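Local coordinates for protein enoyl CoA hydratase/isomerase (Crotonase) (Legionella pneumophila subsp. pneumophila, PDB 3I47) that probably hydrates enoyl-CoA thioesters or shifts their double bonds, as a member of the enoyl-CoA hydratase/isomerase (crotonase) family, at residues Ser129-Phe134 and Ala166-Ala171; Ala104-Ala109 and Gly116-Cys121. One frame throughout, in Å; residues are numbered along the deposited sequence.

Interaction 1: residues Ser129-Phe134 and Ala166-Ala171; sequences SARFCF and AEVFDA
The ring of Phe-169 carries CB of Phe-132 over one face: the methylene sits 3.6 Å from the ring centroid, 20° off the normal and displaced toward the rim, a CH-pi contact. At the edge of this ring, near its plane, lies CE2 of Phe-134, 3.8 Å from Phe-169 CE2. The Phe-132 ring has Phe-169 O in plane at its edge, and Ala-171 CA near its edge too. The rings of Phe-132 and Phe-169 are nearly parallel but slid apart, barely overlapping; Phe-134 meets Phe-169 obliquely, planes at 46°, and the three form an aromatic cluster. Phe-169 has CG between its backbone N and carbonyl carbon (chi1 57°), directed to the face of the sheet that Phe-132 also occupies.

Phe-132 and Phe-169 are an antiparallel hydrogen-bonded pair, with Phe-132 N to Phe-169 O at 2.8 Å and Phe-169 N to Phe-132 O at 2.9 Å. Past the pair a water splices the strands, accepting from Phe-134 N and donating to Glu-167 O. On the other face of the sheet, Arg-131 CB rests on Val-168 CG1 at 3.8 Å, while CG2 of that valine faces the sulfur of Cys-133.

Strand 168-170 is one outer strand of a small three-stranded sheet, 109-111 the other; strand 131-133 lies between, bonded to the 109-111 region through Arg-131 and Cys-133. Asp-170, N-cap of helix 171-176, accepts at OD1 from Arg-173 N. Ala-174 of that helix and Leu-162 of helix 156-165 pack on Phe-169, and Phe-163 meets the Phe-134 ring edge-to-face.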
# COMPACT_ATOMS: atom_id res chain seq x y z
N SER A 129 9.36 15.77 -3.28
CA SER A 129 10.21 16.01 -2.11
C SER A 129 10.26 14.84 -1.12
O SER A 129 10.95 14.94 -0.09
CB SER A 129 9.77 17.31 -1.40
OG SER A 129 10.07 18.44 -2.20
N ALA A 130 9.54 13.75 -1.41
CA ALA A 130 9.54 12.56 -0.53
C ALA A 130 10.92 11.91 -0.43
O ALA A 130 11.69 11.96 -1.39
CB ALA A 130 8.51 11.54 -1.00
N ARG A 131 11.24 11.36 0.74
CA ARG A 131 12.50 10.65 0.93
C ARG A 131 12.24 9.38 1.71
O ARG A 131 11.31 9.30 2.51
CB ARG A 131 13.55 11.49 1.68
CG ARG A 131 13.86 12.84 1.07
CD ARG A 131 13.30 13.90 1.98
NE ARG A 131 13.60 13.58 3.37
CZ ARG A 131 13.21 14.30 4.42
NH1 ARG A 131 13.55 13.91 5.64
NH2 ARG A 131 12.51 15.41 4.26
N PHE A 132 13.06 8.36 1.44
CA PHE A 132 12.86 7.04 2.04
C PHE A 132 14.15 6.56 2.70
O PHE A 132 15.24 6.95 2.29
CB PHE A 132 12.47 6.04 0.96
CG PHE A 132 11.15 6.35 0.29
CD1 PHE A 132 11.10 7.26 -0.76
CD2 PHE A 132 9.98 5.73 0.72
CE1 PHE A 132 9.86 7.56 -1.38
CE2 PHE A 132 8.75 6.01 0.11
CZ PHE A 132 8.71 6.91 -0.94
N CYS A 133 14.00 5.69 3.69
CA CYS A 133 15.18 5.11 4.35
C CYS A 133 14.82 3.86 5.12
O CYS A 133 13.83 3.84 5.85
CB CYS A 133 15.80 6.14 5.30
SG CYS A 133 17.37 5.63 6.03
N PHE A 134 15.64 2.82 4.98
CA PHE A 134 15.57 1.65 5.88
C PHE A 134 16.71 1.79 6.88
O PHE A 134 17.85 1.35 6.63
CB PHE A 134 15.66 0.35 5.07
CG PHE A 134 14.74 0.30 3.90
CD1 PHE A 134 13.36 0.32 4.08
CD2 PHE A 134 15.24 0.28 2.60
CE1 PHE A 134 12.49 0.30 2.98
CE2 PHE A 134 14.38 0.27 1.50
CZ PHE A 134 13.01 0.28 1.68
N ALA A 166 21.63 1.72 4.92
CA ALA A 166 20.70 2.63 5.59
C ALA A 166 20.72 4.04 4.97
O ALA A 166 20.43 5.04 5.65
CB ALA A 166 20.97 2.67 7.12
N GLU A 167 21.08 4.13 3.69
CA GLU A 167 21.11 5.42 3.02
C GLU A 167 19.71 5.97 2.78
O GLU A 167 18.75 5.22 2.58
CB GLU A 167 21.91 5.36 1.72
CG GLU A 167 21.24 4.60 0.58
CD GLU A 167 22.23 4.15 -0.47
OE1 GLU A 167 22.54 4.94 -1.38
OE2 GLU A 167 22.69 2.99 -0.38
N VAL A 168 19.61 7.29 2.80
CA VAL A 168 18.37 7.97 2.41
C VAL A 168 18.33 8.03 0.89
O VAL A 168 19.33 8.35 0.25
CB VAL A 168 18.29 9.38 3.03
CG1 VAL A 168 17.00 10.10 2.58
CG2 VAL A 168 18.35 9.29 4.53
N PHE A 169 17.18 7.70 0.31
CA PHE A 169 17.01 7.82 -1.13
C PHE A 169 15.80 8.65 -1.47
O PHE A 169 14.77 8.58 -0.79
CB PHE A 169 17.03 6.46 -1.85
CG PHE A 169 16.00 5.45 -1.38
CD1 PHE A 169 14.88 5.16 -2.17
CD2 PHE A 169 16.18 4.73 -0.18
CE1 PHE A 169 13.94 4.20 -1.77
CE2 PHE A 169 15.25 3.77 0.23
CZ PHE A 169 14.12 3.49 -0.56
N ASP A 170 15.93 9.48 -2.51
CA ASP A 170 14.87 10.42 -2.86
C ASP A 170 13.73 9.81 -3.67
O ASP A 170 13.74 8.62 -3.99
CB ASP A 170 15.44 11.71 -3.49
CG ASP A 170 16.09 11.49 -4.85
OD1 ASP A 170 15.85 10.44 -5.50
OD2 ASP A 170 16.85 12.39 -5.30
N ALA A 171 12.71 10.62 -3.96
CA ALA A 171 11.52 10.14 -4.63
C ALA A 171 11.85 9.66 -6.04
O ALA A 171 11.30 8.65 -6.48
CB ALA A 171 10.45 11.24 -4.68
O HOH W 1 17.93 2.66 3.16

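Interaction 2: residues Ala104-Ala109 and Gly116-Cys121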
# COMPACT_ATOMS: atom_id res chain seq x y z
N ALA A 104 -0.58 3.79 -1.48
CA ALA A 104 0.09 4.63 -0.46
C ALA A 104 0.46 5.98 -1.06
O ALA A 104 1.00 6.04 -2.17
CB ALA A 104 1.36 3.94 0.05
N MET A 105 0.17 7.07 -0.34
CA MET A 105 0.42 8.42 -0.82
C MET A 105 1.46 9.01 0.14
O MET A 105 1.17 9.19 1.33
CB MET A 105 -0.89 9.25 -0.79
CG MET A 105 -0.73 10.72 -1.15
SD MET A 105 -2.27 11.72 -1.01
CE MET A 105 -1.70 13.00 0.10
N VAL A 106 2.66 9.27 -0.38
CA VAL A 106 3.80 9.58 0.49
C VAL A 106 4.37 10.98 0.24
O VAL A 106 4.86 11.28 -0.87
CB VAL A 106 4.94 8.56 0.27
CG1 VAL A 106 6.13 8.87 1.18
CG2 VAL A 106 4.44 7.13 0.50
N GLN A 107 4.32 11.82 1.28
CA GLN A 107 4.96 13.13 1.29
C GLN A 107 6.09 13.11 2.33
O GLN A 107 6.04 12.37 3.32
CB GLN A 107 3.94 14.22 1.63
CG GLN A 107 3.78 14.58 3.15
CD GLN A 107 3.02 13.54 4.00
OE1 GLN A 107 2.72 12.41 3.56
NE2 GLN A 107 2.71 13.93 5.25
N GLY A 108 7.10 13.94 2.12
CA GLY A 108 8.18 14.06 3.11
C GLY A 108 8.87 12.73 3.41
O GLY A 108 8.99 11.86 2.54
N ALA A 109 9.32 12.57 4.65
CA ALA A 109 10.06 11.37 5.04
C ALA A 109 9.17 10.17 5.27
O ALA A 109 8.13 10.27 5.94
CB ALA A 109 10.88 11.66 6.29
N GLY A 116 8.05 0.72 4.51
CA GLY A 116 7.47 -0.60 4.29
C GLY A 116 6.01 -0.53 3.84
O GLY A 116 5.59 -1.32 2.99
N LEU A 117 5.23 0.38 4.42
CA LEU A 117 3.83 0.50 4.02
C LEU A 117 3.67 0.78 2.53
O LEU A 117 2.79 0.21 1.89
CB LEU A 117 3.10 1.58 4.82
CG LEU A 117 2.94 1.41 6.32
CD1 LEU A 117 2.02 2.52 6.83
CD2 LEU A 117 2.36 0.03 6.69
N ALA A 118 4.55 1.63 1.99
CA ALA A 118 4.54 1.93 0.56
C ALA A 118 4.77 0.66 -0.25
O ALA A 118 4.12 0.46 -1.27
CB ALA A 118 5.61 2.99 0.22
N ALA A 119 5.67 -0.20 0.20
CA ALA A 119 5.94 -1.46 -0.50
C ALA A 119 4.80 -2.49 -0.38
O ALA A 119 4.59 -3.29 -1.29
CB ALA A 119 7.26 -2.06 -0.00
N ALA A 120 4.07 -2.48 0.74
CA ALA A 120 3.01 -3.45 0.95
C ALA A 120 1.78 -3.15 0.10
O ALA A 120 1.03 -4.05 -0.27
CB ALA A 120 2.61 -3.48 2.44
N CYS A 121 1.57 -1.86 -0.16
CA CYS A 121 0.46 -1.42 -1.01
C CYS A 121 0.73 -1.81 -2.47
O CYS A 121 1.89 -1.99 -2.87
CB CYS A 121 0.26 0.09 -0.92
SG CYS A 121 -0.46 0.60 0.66
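Ala-104 and Ala-118 bring strand 104-106 against helix 116-120 through apolar contacts between small groups. CB of Ala-104, directed at the helix, comes to 3.8 Å from Ala-118 CA, so the methyl rests on the helix backbone as much as on the neighbouring methyl, whose CB is 4.4 Å from Ala-104 CB. Further along the same side of the strand, Val-106 reaches the helix with a single branch, its CG2 lying 4.3 Å from Ala-118 CB. The methyl of Ala-118 thus touches both strand side chains, while Met-105 packs on helix 189-201 instead.

The sulfur contact comes from the end of the helix. Cys-121, the first residue to leave helical geometry, holds SG anti to its carbonyl carbon (chi1 -72°), and SG lies 3.9 Å from Ala-104 CB. Its CB also approaches the strand backbone, 3.8 Å from Ala-104 N, and Leu-54 of strand 51-56 touches the same cysteine.

No hydrogen bond crosses between the two segments. The helix bonds within itself, Cys-121 N to Leu-117 O and Ala-120 N to Gly-116 O; Ala-104 and Val-106 bond through their backbones to strand 123-127, the next in the large sheet.

The short strand and helix axes approach to 8.4 Å, with their N-to-C directions 144° apart, within a beta-alpha-beta connection that joins parallel neighbours 102-106 and 123-127 through helix 113-120. The contact, wholly buried, rests on van der Waals contact of methyl groups and one thiol with each other and with backbone, which implies cohesion by exclusion of water.

How the interactions relate
Interaction 2 lies deeper, its centre about 7 Å from the centre of the chain, against about 17 Å for the centre of interaction 1, and all its touching residues are buried. Interaction 1 has a buried aromatic side and a more exposed one, where Val-168 and Asp-170 reach the surface. Chemistry differs accordingly: strand pairing by backbone bonds, a water and phenylalanine rings in one, small apolar groups between strand and helix in the other. They share no segment but are joined where the chain leaves strand 104-106: Arg-131 N lies 2.9 Å from Gly-108 O, a probable hydrogen bond, and Ala-130 CB packs on Val-106 O, so the turn leaving the large sheet lies against the start of strand 131-133.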